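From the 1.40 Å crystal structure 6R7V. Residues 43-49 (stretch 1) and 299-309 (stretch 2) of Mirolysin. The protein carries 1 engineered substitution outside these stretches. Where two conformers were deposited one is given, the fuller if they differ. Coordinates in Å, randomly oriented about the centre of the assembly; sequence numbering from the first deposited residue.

Stretch 1 (43-49) STILIPV
Stretch 2 (299-309) EMQIYANELTN

The most unusual feature of this contact is that one side-chain amide behaves like a neighbouring strand: Gln301 binds both the NH and the CO of Leu46. Leu46 N donates to Gln301 OE1 at 2.9 Å, with an N-H...O angle of 155°, and Gln301 NE2 donates to Leu46 O at 2.7 Å and 151°. A glutamine suits this place because its terminal amide carries a donor and an acceptor side by side, matching the two backbone groups of a single extended residue. Its CA-to-CB bond points sideways, and the m, m rotamer with chi3 near -68° brings the amide to the strand. The amide also passes close to Ile45, whose CA lies 3.4 Å from Gln301 OE1.

Stretch 1 enters as a loop and becomes a strand at Ile45 that runs through Val49 and continues beyond it, with phi between about -70° and -120° and psi between about 110° and 140°. Stretch 2 lies far along the same chain, the touching residues being at least 252 positions apart, and begins with a weakly bonded helical segment, in which Ile302 N donates to Glu299 O at 3.0 Å. After Tyr303, at the N-cap position, comes a short helix, 304-307. Its Leu307 N donates to Tyr303 O at 3.1 Å. The nearest CA atoms across the stretches are Pro48 CA and Ala304 CA, 5.9 Å apart.

Ala304 points toward the strand, and its small methyl permits close approach: Ala304 CB lies 3.5 Å from Leu46 O and 3.9 Å from both Leu46 CG and Pro48 CG. Pro48 also points toward stretch 2. Its C-gamma exo ring offers a compact apolar surface, with Pro48 CD 3.7 Å from Met300 CG and Pro48 CG 3.7 Å from Ala304 CA. Met300, extended through chi1 and chi2 (t, t) and then turned by chi3 (m), places SD 3.7 Å from Ile47 CD1. Ile47 points away at CB, but its m, m rotamer returns CD1 to this contact.

Leu46 leaves the backbone sideways, and its t, p rotamer brings the side-chain end nearer, with CD2 3.5 Å from both Asn305 ND2 and Thr308 OG1. Thr308 suits a boundary between polar and apolar surroundings. In its p rotamer, Thr308 OG1 donates to Ala304 O at 2.8 Å, satisfying the hydroxyl within its own stretch, while Thr308 CG2 packs 3.8 Å from Pro48 CB. Leu307 adds a looser contact, its CB 4.4 Å from Pro48 CB. Together the stretches bury 447 Å², with Pro48 and Leu46 the most covered residues.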

# COMPACT_ATOMS: atom_id res chain seq x y z
N SER A 43 -11.28 -13.47 -11.53
CA SER A 43 -10.05 -13.57 -12.29
C SER A 43 -8.98 -12.60 -11.82
O SER A 43 -9.17 -11.80 -10.92
CB SER A 43 -10.31 -13.36 -13.78
OG SER A 43 -10.96 -12.12 -13.99
N THR A 44 -7.80 -12.71 -12.44
CA THR A 44 -6.66 -11.89 -12.09
C THR A 44 -6.98 -10.42 -12.31
O THR A 44 -7.56 -10.04 -13.34
CB THR A 44 -5.42 -12.29 -12.89
OG1 THR A 44 -5.16 -13.68 -12.70
CG2 THR A 44 -4.19 -11.52 -12.45
N ILE A 45 -6.65 -9.59 -11.30
CA ILE A 45 -6.83 -8.14 -11.36
C ILE A 45 -5.50 -7.57 -11.79
O ILE A 45 -4.47 -7.91 -11.20
CB ILE A 45 -7.28 -7.62 -9.97
CG1 ILE A 45 -8.70 -8.12 -9.66
CG2 ILE A 45 -7.17 -6.10 -9.90
CD1 ILE A 45 -9.11 -7.95 -8.19
N LEU A 46 -5.50 -6.75 -12.85
CA LEU A 46 -4.27 -6.15 -13.35
C LEU A 46 -4.27 -4.65 -13.05
O LEU A 46 -5.22 -3.95 -13.38
CB LEU A 46 -4.17 -6.40 -14.87
CG LEU A 46 -3.00 -5.72 -15.61
CD1 LEU A 46 -1.65 -6.13 -15.04
CD2 LEU A 46 -3.06 -6.09 -17.10
N ILE A 47 -3.16 -4.18 -12.50
CA ILE A 47 -3.00 -2.78 -12.14
C ILE A 47 -1.91 -2.14 -12.98
O ILE A 47 -0.74 -2.43 -12.75
CB ILE A 47 -2.60 -2.66 -10.64
CG1 ILE A 47 -3.55 -3.40 -9.68
CG2 ILE A 47 -2.44 -1.16 -10.23
CD1 ILE A 47 -4.86 -2.93 -9.58
N PRO A 48 -2.26 -1.21 -13.91
CA PRO A 48 -1.22 -0.43 -14.62
C PRO A 48 -0.59 0.55 -13.66
O PRO A 48 -1.30 1.21 -12.90
CB PRO A 48 -2.03 0.34 -15.70
CG PRO A 48 -3.39 -0.37 -15.77
CD PRO A 48 -3.62 -0.81 -14.33
N VAL A 49 0.75 0.65 -13.66
CA VAL A 49 1.46 1.48 -12.72
C VAL A 49 2.27 2.53 -13.45
O VAL A 49 2.92 2.25 -14.45
CB VAL A 49 2.41 0.60 -11.86
CG1 VAL A 49 3.27 1.44 -10.90
CG2 VAL A 49 1.62 -0.45 -11.07
N GLU A 299 -13.09 0.56 -12.89
CA GLU A 299 -12.71 1.16 -14.18
C GLU A 299 -11.26 0.84 -14.54
O GLU A 299 -10.93 0.71 -15.72
CB GLU A 299 -12.91 2.68 -14.18
CG GLU A 299 -13.32 3.23 -15.53
CD GLU A 299 -12.35 4.21 -16.16
OE1 GLU A 299 -12.61 5.43 -16.08
OE2 GLU A 299 -11.34 3.75 -16.74
N MET A 300 -10.40 0.67 -13.52
CA MET A 300 -9.01 0.37 -13.77
C MET A 300 -8.90 -0.95 -14.54
O MET A 300 -7.94 -1.14 -15.28
CB MET A 300 -8.26 0.31 -12.45
CG MET A 300 -6.79 0.11 -12.63
SD MET A 300 -5.96 0.32 -11.08
CE MET A 300 -5.86 2.14 -11.01
N GLN A 301 -9.88 -1.84 -14.38
CA GLN A 301 -9.80 -3.11 -15.08
C GLN A 301 -10.24 -3.05 -16.54
O GLN A 301 -9.86 -3.93 -17.30
CB GLN A 301 -10.62 -4.18 -14.35
CG GLN A 301 -10.08 -4.42 -12.94
CD GLN A 301 -8.60 -4.72 -12.95
OE1 GLN A 301 -8.17 -5.78 -13.46
NE2 GLN A 301 -7.80 -3.77 -12.46
N ILE A 302 -11.03 -2.03 -16.92
CA ILE A 302 -11.58 -1.95 -18.28
C ILE A 302 -10.45 -1.75 -19.32
O ILE A 302 -10.42 -2.45 -20.34
CB ILE A 302 -12.68 -0.85 -18.40
CG1 ILE A 302 -13.86 -1.09 -17.39
CG2 ILE A 302 -13.23 -0.74 -19.85
CD1 ILE A 302 -14.64 -2.41 -17.48
N TYR A 303 -9.51 -0.88 -19.02
CA TYR A 303 -8.46 -0.62 -19.99
C TYR A 303 -7.08 -1.08 -19.51
O TYR A 303 -6.09 -0.73 -20.14
CB TYR A 303 -8.44 0.89 -20.33
CG TYR A 303 -9.80 1.43 -20.69
CD1 TYR A 303 -10.39 1.13 -21.91
CD2 TYR A 303 -10.55 2.16 -19.76
CE1 TYR A 303 -11.67 1.58 -22.23
CE2 TYR A 303 -11.83 2.62 -20.08
CZ TYR A 303 -12.39 2.33 -21.31
OH TYR A 303 -13.67 2.74 -21.61
N ALA A 304 -6.99 -1.94 -18.45
CA ALA A 304 -5.67 -2.35 -17.96
C ALA A 304 -4.80 -3.04 -19.00
O ALA A 304 -3.61 -2.73 -19.07
CB ALA A 304 -5.79 -3.24 -16.74
N ASN A 305 -5.37 -3.94 -19.82
CA ASN A 305 -4.60 -4.65 -20.83
C ASN A 305 -4.06 -3.69 -21.87
O ASN A 305 -2.89 -3.79 -22.22
CB ASN A 305 -5.42 -5.74 -21.51
CG ASN A 305 -5.61 -6.97 -20.67
OD1 ASN A 305 -6.69 -7.56 -20.64
ND2 ASN A 305 -4.55 -7.42 -19.99
N GLU A 306 -4.92 -2.76 -22.37
CA GLU A 306 -4.57 -1.74 -23.37
C GLU A 306 -3.40 -0.88 -22.90
O GLU A 306 -2.51 -0.54 -23.66
CB GLU A 306 -5.80 -0.84 -23.61
CG GLU A 306 -6.97 -1.55 -24.29
CD GLU A 306 -8.05 -2.14 -23.39
OE1 GLU A 306 -7.72 -2.82 -22.40
OE2 GLU A 306 -9.24 -1.94 -23.71
N LEU A 307 -3.43 -0.49 -21.63
CA LEU A 307 -2.42 0.42 -21.11
C LEU A 307 -1.10 -0.24 -20.73
O LEU A 307 -0.12 0.49 -20.57
CB LEU A 307 -2.97 1.18 -19.90
CG LEU A 307 -4.22 2.06 -20.20
CD1 LEU A 307 -4.75 2.67 -18.93
CD2 LEU A 307 -3.93 3.13 -21.27
N THR A 308 -1.05 -1.58 -20.62
CA THR A 308 0.18 -2.26 -20.21
C THR A 308 0.85 -3.00 -21.38
O THR A 308 1.86 -3.68 -21.18
CB THR A 308 -0.05 -3.14 -18.98
OG1 THR A 308 -1.16 -4.02 -19.19
CG2 THR A 308 -0.32 -2.32 -17.74
N ASN A 309 0.36 -2.80 -22.61
CA ASN A 309 0.99 -3.39 -23.78
C ASN A 309 1.44 -2.27 -24.74
O ASN A 309 0.79 -1.22 -24.77
CB ASN A 309 0.06 -4.39 -24.42
CG ASN A 309 -0.02 -5.65 -23.59
OD1 ASN A 309 -0.95 -5.85 -22.82
ND2 ASN A 309 0.98 -6.51 -23.70